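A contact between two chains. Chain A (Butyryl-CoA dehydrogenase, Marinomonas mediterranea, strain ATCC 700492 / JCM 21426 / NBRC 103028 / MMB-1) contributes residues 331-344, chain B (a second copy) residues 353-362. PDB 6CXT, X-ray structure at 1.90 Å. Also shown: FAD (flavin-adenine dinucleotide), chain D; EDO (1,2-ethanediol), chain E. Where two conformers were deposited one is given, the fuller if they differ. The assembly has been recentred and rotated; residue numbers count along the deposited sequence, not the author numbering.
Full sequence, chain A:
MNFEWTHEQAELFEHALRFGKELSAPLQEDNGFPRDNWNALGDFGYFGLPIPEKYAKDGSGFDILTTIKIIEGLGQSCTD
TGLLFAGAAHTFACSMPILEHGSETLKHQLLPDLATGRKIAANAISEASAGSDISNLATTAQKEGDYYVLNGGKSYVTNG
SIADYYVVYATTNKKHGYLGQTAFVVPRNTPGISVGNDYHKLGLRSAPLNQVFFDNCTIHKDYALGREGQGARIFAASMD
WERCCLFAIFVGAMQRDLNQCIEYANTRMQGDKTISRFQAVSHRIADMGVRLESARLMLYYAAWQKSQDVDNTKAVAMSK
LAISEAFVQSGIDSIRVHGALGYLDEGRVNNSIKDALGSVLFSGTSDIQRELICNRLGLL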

ATOM      1  N   GLY A 331      -4.377  -5.551  13.377  1.00 16.14           N
ATOM      2  CA  GLY A 331      -4.579  -4.690  14.537  1.00 14.54           C
ATOM      3  C   GLY A 331      -5.162  -3.326  14.120  1.00 15.33           C
ATOM      4  O   GLY A 331      -6.064  -2.806  14.789  1.00 15.14           O
ATOM      5  N   ILE A 332      -4.628  -2.720  13.068  1.00 13.86           N
ATOM      6  CA  ILE A 332      -5.142  -1.447  12.641  1.00 15.38           C
ATOM      7  C   ILE A 332      -6.588  -1.607  12.086  1.00 15.12           C
ATOM      8  O   ILE A 332      -7.501  -0.857  12.451  1.00 13.95           O
ATOM      9  CB  ILE A 332      -4.237  -0.832  11.558  1.00 16.97           C
ATOM     10  CG1 ILE A 332      -2.857  -0.444  12.186  1.00 16.90           C
ATOM     11  CG2 ILE A 332      -4.909   0.395  10.905  1.00 17.32           C
ATOM     12  CD1 ILE A 332      -1.809  -0.308  11.075  1.00 18.03           C
ATOM     13  N   ASP A 333      -6.774  -2.592  11.244  1.00 12.87           N
ATOM     14  CA  ASP A 333      -8.103  -2.764  10.592  1.00 15.16           C
ATOM     15  C   ASP A 333      -9.225  -3.119  11.640  1.00 16.42           C
ATOM     16  O   ASP A 333     -10.369  -2.627  11.537  1.00 15.83           O
ATOM     17  CB  ASP A 333      -8.011  -3.845   9.507  1.00 15.68           C
ATOM     18  CG  ASP A 333      -7.351  -3.335   8.248  1.00 17.24           C
ATOM     19  OD1 ASP A 333      -7.274  -2.133   8.055  1.00 18.99           O
ATOM     20  OD2 ASP A 333      -7.019  -4.138   7.382  1.00 20.43           O
ATOM     21  N   SER A 334      -8.890  -3.933  12.641  1.00 15.23           N
ATOM     22  CA  SER A 334      -9.822  -4.237  13.737  0.50 15.01           C
ATOM     23  C   SER A 334     -10.276  -2.956  14.440  1.00 17.24           C
ATOM     24  O   SER A 334     -11.462  -2.794  14.768  1.00 17.27           O
ATOM     25  CB  SER A 334      -9.183  -5.192  14.739  0.50 15.06           C
ATOM     26  OG  SER A 334      -9.017  -6.446  14.119  0.50 13.06           O
ATOM     27  N   ILE A 335      -9.338  -2.032  14.700  1.00 14.56           N
ATOM     28  CA  ILE A 335      -9.742  -0.758  15.277  1.00 15.37           C
ATOM     29  C   ILE A 335     -10.651  -0.004  14.311  1.00 16.36           C
ATOM     30  O   ILE A 335     -11.718   0.502  14.730  1.00 17.73           O
ATOM     31  CB  ILE A 335      -8.503   0.086  15.718  1.00 14.73           C
ATOM     32  CG1 ILE A 335      -7.846  -0.601  16.932  1.00 13.45           C
ATOM     33  CG2 ILE A 335      -8.880   1.511  16.049  1.00 14.89           C
ATOM     34  CD1 ILE A 335      -6.441   0.007  17.260  1.00 14.09           C
ATOM     35  N   ARG A 336     -10.271   0.100  13.069  1.00 14.62           N
ATOM     36  CA  ARG A 336     -11.093   0.776  12.116  1.00 14.39           C
ATOM     37  C   ARG A 336     -12.546   0.239  12.062  1.00 15.71           C
ATOM     38  O   ARG A 336     -13.450   0.984  12.041  1.00 15.99           O
ATOM     39  CB  ARG A 336     -10.459   0.715  10.739  1.00 15.03           C
ATOM     40  CG  ARG A 336      -9.148   1.444  10.556  1.00 13.64           C
ATOM     41  CD  ARG A 336      -8.788   1.378   9.104  1.00 16.95           C
ATOM     42  NE  ARG A 336      -7.466   1.804   8.714  1.00 17.42           N
ATOM     43  CZ  ARG A 336      -7.105   3.048   8.491  1.00 18.14           C
ATOM     44  NH1 ARG A 336      -7.920   4.029   8.732  1.00 16.13           N
ATOM     45  NH2 ARG A 336      -5.900   3.300   8.074  1.00 18.51           N
ATOM     46  N   VAL A 337     -12.681  -1.062  12.064  1.00 13.38           N
ATOM     47  CA  VAL A 337     -13.969  -1.747  11.918  1.00 15.83           C
ATOM     48  C   VAL A 337     -14.794  -1.435  13.181  1.00 16.50           C
ATOM     49  O   VAL A 337     -16.009  -1.185  13.082  1.00 17.07           O
ATOM     50  CB  VAL A 337     -13.819  -3.293  11.764  1.00 14.83           C
ATOM     51  CG1 VAL A 337     -15.161  -4.049  11.999  1.00 16.37           C
ATOM     52  CG2 VAL A 337     -13.222  -3.656  10.413  1.00 13.57           C
ATOM     53  N   HIS A 338     -14.151  -1.433  14.347  1.00 14.37           N
ATOM     54  CA  HIS A 338     -14.874  -1.287  15.611  1.00 15.82           C
ATOM     55  C   HIS A 338     -15.149   0.185  15.959  1.00 17.01           C
ATOM     56  O   HIS A 338     -15.899   0.445  16.902  1.00 18.62           O
ATOM     57  CB  HIS A 338     -14.078  -1.954  16.745  1.00 15.07           C
ATOM     58  CG  HIS A 338     -14.233  -3.430  16.769  1.00 16.73           C
ATOM     59  ND1 HIS A 338     -13.521  -4.271  15.932  1.00 16.37           N
ATOM     60  CD2 HIS A 338     -15.065  -4.226  17.486  1.00 17.25           C
ATOM     61  CE1 HIS A 338     -13.871  -5.523  16.174  1.00 19.22           C
ATOM     62  NE2 HIS A 338     -14.806  -5.522  17.113  1.00 18.50           N
ATOM     63  N   GLY A 339     -14.500   1.133  15.267  1.00 16.35           N
ATOM     64  CA  GLY A 339     -14.686   2.596  15.525  1.00 16.85           C
ATOM     65  C   GLY A 339     -14.176   2.997  16.912  1.00 18.31           C
ATOM     66  O   GLY A 339     -13.204   2.399  17.420  1.00 16.86           O
ATOM     67  N   ALA A 340     -14.863   3.933  17.602  1.00 16.37           N
ATOM     68  CA  ALA A 340     -14.422   4.380  18.969  1.00 16.87           C
ATOM     69  C   ALA A 340     -14.350   3.259  19.922  1.00 17.85           C
ATOM     70  O   ALA A 340     -13.398   3.169  20.786  1.00 18.08           O
ATOM     71  CB  ALA A 340     -15.332   5.502  19.523  1.00 17.80           C
ATOM     72  N   LEU A 341     -15.280   2.314  19.782  1.00 18.07           N
ATOM     73  CA  LEU A 341     -15.246   1.166  20.679  1.00 18.93           C
ATOM     74  C   LEU A 341     -13.903   0.382  20.591  1.00 19.54           C
ATOM     75  O   LEU A 341     -13.399  -0.181  21.609  1.00 19.57           O
ATOM     76  CB  LEU A 341     -16.473   0.258  20.448  1.00 21.37           C
ATOM     77  CG  LEU A 341     -16.534  -1.017  21.289  1.00 27.14           C
ATOM     78  CD1 LEU A 341     -16.724  -0.670  22.772  1.00 28.95           C
ATOM     79  CD2 LEU A 341     -17.665  -1.928  20.819  1.00 30.32           C
ATOM     80  N   GLY A 342     -13.357   0.291  19.395  1.00 16.18           N
ATOM     81  CA  GLY A 342     -12.006  -0.379  19.235  1.00 18.03           C
ATOM     82  C   GLY A 342     -10.872   0.443  19.864  1.00 17.54           C
ATOM     83  O   GLY A 342      -9.855  -0.110  20.246  1.00 18.44           O
ATOM     84  N   TYR A 343     -11.054   1.760  19.994  1.00 16.78           N
ATOM     85  CA  TYR A 343     -10.022   2.631  20.550  1.00 15.48           C
ATOM     86  C   TYR A 343     -10.004   2.541  22.088  1.00 17.12           C
ATOM     87  O   TYR A 343      -8.918   2.627  22.725  1.00 15.36           O
ATOM     88  CB  TYR A 343     -10.258   4.074  20.115  1.00 15.28           C
ATOM     89  CG  TYR A 343      -9.032   4.983  20.287  1.00 14.69           C
ATOM     90  CD1 TYR A 343      -7.892   4.827  19.444  1.00 14.68           C
ATOM     91  CD2 TYR A 343      -9.018   5.972  21.258  1.00 14.75           C
ATOM     92  CE1 TYR A 343      -6.799   5.667  19.585  1.00 13.88           C
ATOM     93  CE2 TYR A 343      -7.926   6.822  21.410  1.00 15.59           C
ATOM     94  CZ  TYR A 343      -6.803   6.642  20.579  1.00 15.80           C
ATOM     95  OH  TYR A 343      -5.735   7.537  20.756  1.00 15.15           O
ATOM     96  N   LEU A 344     -11.161   2.278  22.671  1.00 15.05           N
ATOM     97  CA  LEU A 344     -11.310   2.111  24.087  1.00 16.34           C
ATOM     98  C   LEU A 344     -10.673   0.802  24.534  1.00 16.33           C
ATOM     99  O   LEU A 344     -10.783  -0.142  23.847  1.00 16.78           O
ATOM    100  CB  LEU A 344     -12.777   2.019  24.447  1.00 18.02           C
ATOM    101  CG  LEU A 344     -13.524   3.287  24.746  1.00 24.22           C
ATOM    102  CD1 LEU A 344     -13.172   4.491  23.962  1.00 23.78           C
ATOM    103  CD2 LEU A 344     -15.002   3.116  25.003  1.00 24.52           C
TER
ATOM    104  N   ILE B 353       1.809   6.496  17.307  1.00 13.79           N
ATOM    105  CA  ILE B 353       0.849   5.538  16.734  1.00 14.40           C
ATOM    106  C   ILE B 353      -0.445   5.483  17.592  1.00 15.04           C
ATOM    107  O   ILE B 353      -1.558   5.378  17.042  1.00 12.91           O
ATOM    108  CB  ILE B 353       1.415   4.096  16.526  1.00 13.25           C
ATOM    109  CG1 ILE B 353       0.436   3.191  15.750  1.00 13.45           C
ATOM    110  CG2 ILE B 353       1.852   3.440  17.865  1.00 13.39           C
ATOM    111  CD1 ILE B 353      -0.107   3.737  14.379  1.00 13.12           C
ATOM    112  N   LYS B 354      -0.275   5.529  18.913  1.00 14.51           N
ATOM    113  CA  LYS B 354      -1.433   5.433  19.835  1.00 15.35           C
ATOM    114  C   LYS B 354      -2.394   6.599  19.606  1.00 15.16           C
ATOM    115  O   LYS B 354      -3.615   6.410  19.581  1.00 15.39           O
ATOM    116  CB  LYS B 354      -0.936   5.385  21.298  1.00 15.25           C
ATOM    117  CG  LYS B 354      -0.219   4.054  21.603  1.00 15.35           C
ATOM    118  CD  LYS B 354       0.028   3.917  23.092  1.00 20.41           C
ATOM    119  CE  LYS B 354       1.163   4.839  23.504  1.00 21.27           C
ATOM    120  NZ  LYS B 354       1.205   4.799  24.998  1.00 25.97           N
ATOM    121  N   ASP B 355      -1.835   7.773  19.396  1.00 13.67           N
ATOM    122  CA  ASP B 355      -2.623   8.983  19.177  1.00 15.28           C
ATOM    123  C   ASP B 355      -3.162   9.032  17.793  1.00 16.62           C
ATOM    124  O   ASP B 355      -4.319   9.441  17.594  1.00 16.38           O
ATOM    125  CB  ASP B 355      -1.777  10.251  19.457  1.00 15.01           C
ATOM    126  CG  ASP B 355      -1.357  10.336  20.924  1.00 17.54           C
ATOM    127  OD1 ASP B 355      -1.878   9.559  21.797  1.00 17.46           O
ATOM    128  OD2 ASP B 355      -0.498  11.186  21.242  1.00 16.80           O
ATOM    129  N   ALA B 356      -2.347   8.600  16.813  1.00 13.94           N
ATOM    130  CA  ALA B 356      -2.733   8.644  15.414  1.00 13.93           C
ATOM    131  C   ALA B 356      -3.962   7.782  15.134  1.00 14.37           C
ATOM    132  O   ALA B 356      -4.828   8.157  14.309  1.00 16.32           O
ATOM    133  CB  ALA B 356      -1.577   8.217  14.484  1.00 11.67           C
ATOM    134  N   LEU B 357      -4.041   6.639  15.813  1.00 14.69           N
ATOM    135  CA  LEU B 357      -5.149   5.733  15.558  1.00 14.24           C
ATOM    136  C   LEU B 357      -6.504   6.367  16.015  1.00 17.05           C
ATOM    137  O   LEU B 357      -7.548   5.986  15.477  1.00 18.41           O
ATOM    138  CB  LEU B 357      -4.931   4.377  16.215  1.00 14.50           C
ATOM    139  CG  LEU B 357      -3.944   3.526  15.353  1.00 15.15           C
ATOM    140  CD1 LEU B 357      -3.346   2.365  16.159  1.00 14.22           C
ATOM    141  CD2 LEU B 357      -4.635   3.034  14.063  1.00 16.20           C
ATOM    142  N   GLY B 358      -6.440   7.271  16.980  1.00 14.72           N
ATOM    143  CA  GLY B 358      -7.613   8.115  17.347  1.00 16.20           C
ATOM    144  C   GLY B 358      -8.000   9.030  16.174  1.00 16.93           C
ATOM    145  O   GLY B 358      -9.191   9.139  15.833  1.00 16.79           O
ATOM    146  N   SER B 359      -6.989   9.650  15.534  1.00 16.29           N
ATOM    147  CA  SER B 359      -7.210  10.707  14.544  1.00 15.59           C
ATOM    148  C   SER B 359      -7.941  10.200  13.267  1.00 14.49           C
ATOM    149  O   SER B 359      -8.558  11.034  12.573  1.00 15.49           O
ATOM    150  CB  SER B 359      -5.925  11.428  14.171  1.00 14.46           C
ATOM    151  OG  SER B 359      -5.188  10.609  13.235  1.00 15.57           O
ATOM    152  N   VAL B 360      -7.848   8.901  12.945  1.00 14.09           N
ATOM    153  CA  VAL B 360      -8.628   8.303  11.812  1.00 14.59           C
ATOM    154  C   VAL B 360     -10.083   7.896  12.214  1.00 16.80           C
ATOM    155  O   VAL B 360     -10.830   7.376  11.368  1.00 16.69           O
ATOM    156  CB  VAL B 360      -7.942   7.083  11.150  1.00 13.79           C
ATOM    157  CG1 VAL B 360      -6.552   7.536  10.636  1.00 13.18           C
ATOM    158  CG2 VAL B 360      -7.750   5.941  12.158  1.00 13.26           C
ATOM    159  N   LEU B 361     -10.437   8.122  13.479  1.00 15.92           N
ATOM    160  CA  LEU B 361     -11.808   7.834  13.967  1.00 16.86           C
ATOM    161  C   LEU B 361     -12.581   9.109  14.289  1.00 18.83           C
ATOM    162  O   LEU B 361     -13.682   9.297  13.730  1.00 19.74           O
ATOM    163  CB  LEU B 361     -11.740   6.978  15.232  1.00 15.97           C
ATOM    164  CG  LEU B 361     -11.023   5.640  15.015  1.00 17.85           C
ATOM    165  CD1 LEU B 361     -10.936   4.926  16.349  1.00 17.23           C
ATOM    166  CD2 LEU B 361     -11.681   4.738  13.924  1.00 16.62           C
ATOM    167  N   PHE B 362     -12.032   9.983  15.135  1.00 17.75           N
ATOM    168  CA  PHE B 362     -12.795  11.164  15.594  1.00 19.16           C
ATOM    169  C   PHE B 362     -12.925  12.193  14.476  1.00 18.09           C
ATOM    170  O   PHE B 362     -12.137  12.184  13.515  1.00 15.15           O
ATOM    171  CB  PHE B 362     -12.264  11.765  16.916  1.00 20.15           C
ATOM    172  CG  PHE B 362     -10.815  12.168  16.885  1.00 20.93           C
ATOM    173  CD1 PHE B 362     -10.355  13.250  16.090  1.00 20.90           C
ATOM    174  CD2 PHE B 362      -9.905  11.488  17.716  1.00 20.68           C
ATOM    175  CE1 PHE B 362      -9.008  13.623  16.103  1.00 22.93           C
ATOM    176  CE2 PHE B 362      -8.548  11.849  17.716  1.00 21.13           C
ATOM    177  CZ  PHE B 362      -8.106  12.916  16.936  1.00 20.69           C
TER
HETATM  178  PA  FAD D 401     -19.336   3.332  13.602  1.00 20.46           P
HETATM  179  O1A FAD D 401     -20.006   4.567  13.032  1.00 22.42           O
HETATM  180  O2A FAD D 401     -20.067   2.192  14.292  1.00 21.99           O
HETATM  181  O5B FAD D 401     -18.355   2.739  12.446  1.00 21.52           O
HETATM  182  C5B FAD D 401     -17.714   1.448  12.562  1.00 20.34           C
HETATM  183  C4B FAD D 401     -17.065   1.199  11.185  1.00 20.31           C
HETATM  184  O4B FAD D 401     -18.080   1.232  10.150  1.00 21.79           O
HETATM  185  C3B FAD D 401     -16.045   2.283  10.854  1.00 21.48           C
HETATM  186  O3B FAD D 401     -15.039   1.601  10.093  1.00 21.94           O
HETATM  187  C2B FAD D 401     -16.830   3.204   9.894  1.00 21.26           C
HETATM  188  O2B FAD D 401     -15.988   4.007   9.029  1.00 21.53           O
HETATM  189  C1B FAD D 401     -17.747   2.184   9.154  1.00 21.91           C
HETATM  190  N9A FAD D 401     -18.904   2.909   8.588  1.00 22.91           N
HETATM  191  C8A FAD D 401     -19.957   3.444   9.264  1.00 25.45           C
HETATM  192  N7A FAD D 401     -20.771   4.134   8.390  1.00 25.52           N
HETATM  193  C5A FAD D 401     -20.217   4.054   7.148  1.00 24.61           C
HETATM  194  C6A FAD D 401     -20.531   4.526   5.774  1.00 26.22           C
HETATM  195  N6A FAD D 401     -21.640   5.303   5.508  1.00 23.55           N
HETATM  196  N1A FAD D 401     -19.654   4.192   4.779  1.00 26.22           N
HETATM  197  C2A FAD D 401     -18.517   3.445   4.990  1.00 24.88           C
HETATM  198  N3A FAD D 401     -18.201   2.972   6.216  1.00 20.63           N
HETATM  199  C4A FAD D 401     -18.979   3.241   7.301  1.00 22.65           C
HETATM  200  N1  FAD D 401     -17.946  12.111  19.504  1.00 22.50           N
HETATM  201  C2  FAD D 401     -18.512  13.269  20.003  1.00 23.13           C
HETATM  202  O2  FAD D 401     -19.745  13.420  19.786  1.00 25.50           O
HETATM  203  N3  FAD D 401     -17.818  14.211  20.704  1.00 23.03           N
HETATM  204  C4  FAD D 401     -16.517  14.030  21.009  1.00 23.31           C
HETATM  205  O4  FAD D 401     -15.913  14.889  21.652  1.00 24.02           O
HETATM  206  C4X FAD D 401     -15.830  12.787  20.516  1.00 23.41           C
HETATM  207  N5  FAD D 401     -14.538  12.501  20.794  1.00 23.01           N
HETATM  208  C5X FAD D 401     -13.935  11.343  20.405  1.00 21.15           C
HETATM  209  C6  FAD D 401     -12.574  11.140  20.759  1.00 20.91           C
HETATM  210  C7  FAD D 401     -11.939   9.938  20.383  1.00 21.95           C
HETATM  211  C7M FAD D 401     -10.506   9.714  20.797  1.00 20.66           C
HETATM  212  C8  FAD D 401     -12.673   8.911  19.625  1.00 22.01           C
HETATM  213  C8M FAD D 401     -11.999   7.646  19.210  1.00 19.36           C
HETATM  214  C9  FAD D 401     -14.015   9.120  19.241  1.00 20.05           C
HETATM  215  C9A FAD D 401     -14.660  10.321  19.614  1.00 21.96           C
HETATM  216  N10 FAD D 401     -16.029  10.579  19.285  1.00 20.75           N
HETATM  217  C10 FAD D 401     -16.628  11.807  19.735  1.00 24.46           C
HETATM  218  C1' FAD D 401     -16.831   9.616  18.545  1.00 20.19           C
HETATM  219  C2' FAD D 401     -16.393   9.629  17.061  1.00 21.25           C
HETATM  220  O2' FAD D 401     -16.788  10.816  16.352  1.00 22.41           O
HETATM  221  C3' FAD D 401     -16.876   8.342  16.412  1.00 21.65           C
HETATM  222  O3' FAD D 401     -16.138   7.271  17.035  1.00 21.00           O
HETATM  223  C4' FAD D 401     -16.868   8.255  14.876  1.00 21.48           C
HETATM  224  O4' FAD D 401     -17.853   9.179  14.311  1.00 23.58           O
HETATM  225  C5' FAD D 401     -17.208   6.835  14.398  1.00 23.40           C
HETATM  226  O5' FAD D 401     -18.413   6.423  15.055  1.00 21.91           O
HETATM  227  P   FAD D 401     -18.455   5.017  15.761  1.00 22.98           P
HETATM  228  O1P FAD D 401     -19.855   4.773  16.333  1.00 22.41           O
HETATM  229  O2P FAD D 401     -17.327   4.825  16.757  1.00 21.90           O
HETATM  230  O3P FAD D 401     -18.232   3.899  14.632  1.00 20.24           O
HETATM  231  C1  EDO E 402      -1.241  11.971  25.951  1.00 28.40           C
HETATM  232  O1  EDO E 402      -2.235  13.000  26.070  1.00 19.72           O
HETATM  233  C2  EDO E 402      -0.137  12.249  24.901  1.00 29.04           C
HETATM  234  O2  EDO E 402      -0.833  12.391  23.641  1.00 25.36           O
HETATM  235  O   HOH W   1     -10.503   4.708  10.031  1.00 16.30           O

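This is a small, mostly apolar contact between two copies of the same protein, in which the end of one helix and the turn after it pack against the end of another helix and the loop that follows it, pinned by one direct hydrogen bond and one water bridge beside a bound FAD. Together the two stretches bury 486 Å².

The centre belongs to B:Leu361, which is covered more than any other residue here. Its CA-to-CB bond points toward chain A, and with chi1 m and chi2 t its methyls reach the place where the A helix gives way to the next turn. B:Leu361 CD1 lies 4.0 Å from A:Ile335 CG2, 3.9 Å from A:Tyr343 CB and 3.6 Å from A:Gly339 O, while B:Leu361 CD2 comes within 4.4 Å of A:Arg336 CA. A branched aliphatic side chain suits this site, because its two branches meet different atoms.

Four residues earlier, within the helix, B:Leu357 repeats the pattern. B:Leu357 CD1 sits 4.0 Å from A:Ile335 CD1 and B:Leu357 CD2 4.1 Å from A:Ile332 CG2, so A:Ile335 touches both leucines while A:Ile332 extends the apolar seam along the helix. The rule is simple: leucines spaced four apart on one chain meet isoleucines spaced three apart on the other.

A:Tyr343 supplies the polar anchor. Its CA-to-CB bond points toward chain B, and chi1 is t; A:Tyr343 OH donates a hydrogen bond to B:Lys354 O, 2.7 Å away and near the ring plane. The ring also needs room: B:Gly358 CA lies over one face, 3.9 Å from the centroid of the A:Tyr343 ring in a CH-pi contact, and A:Tyr343 CE1 comes within 3.1 Å of B:Gly358 N. Glycine fits closely here, since a CB at B:Gly358 would lie 3.0 Å from A:Tyr343 OH, a tight approach. The tyrosine therefore combines an apolar ring with a hydroxyl that reaches a helix carbonyl. The packing has a cost, as B:Leu357 O is buried by the contact without a hydrogen-bonding partner.

At the other side of B:Leu361, A:Arg336 starts sideways but its end comes nearer to chain B. A:Arg336 NH1 stands 3.9 Å from B:Val360 CB, and it donates to water 1 (3.0 Å from A:Arg336 NH1 to the water O), which in turn donates to B:Val360 O, also 3.0 Å from the water O. The long side chain lets a charged group lie against valine and still reach the backbone through solvent.

The cofactor constrains the same turn. A:Ala340 N donates to FAD O2P at 2.8 Å, while FAD O3B donates to A:Arg336 O at 2.6 Å. Between these anchors, A:Gly339 leaves the helix with positive phi, a conformation that favours glycine, and a CB on A:Gly339 would clash with FAD O3P at 2.4 Å. On the flavin side, FAD C7M approaches the edge of the B:Phe362 ring, 3.6 Å from B:Phe362 CD2, and lies 3.9 Å from A:Tyr343 CE2, so both chains contact the same methyl.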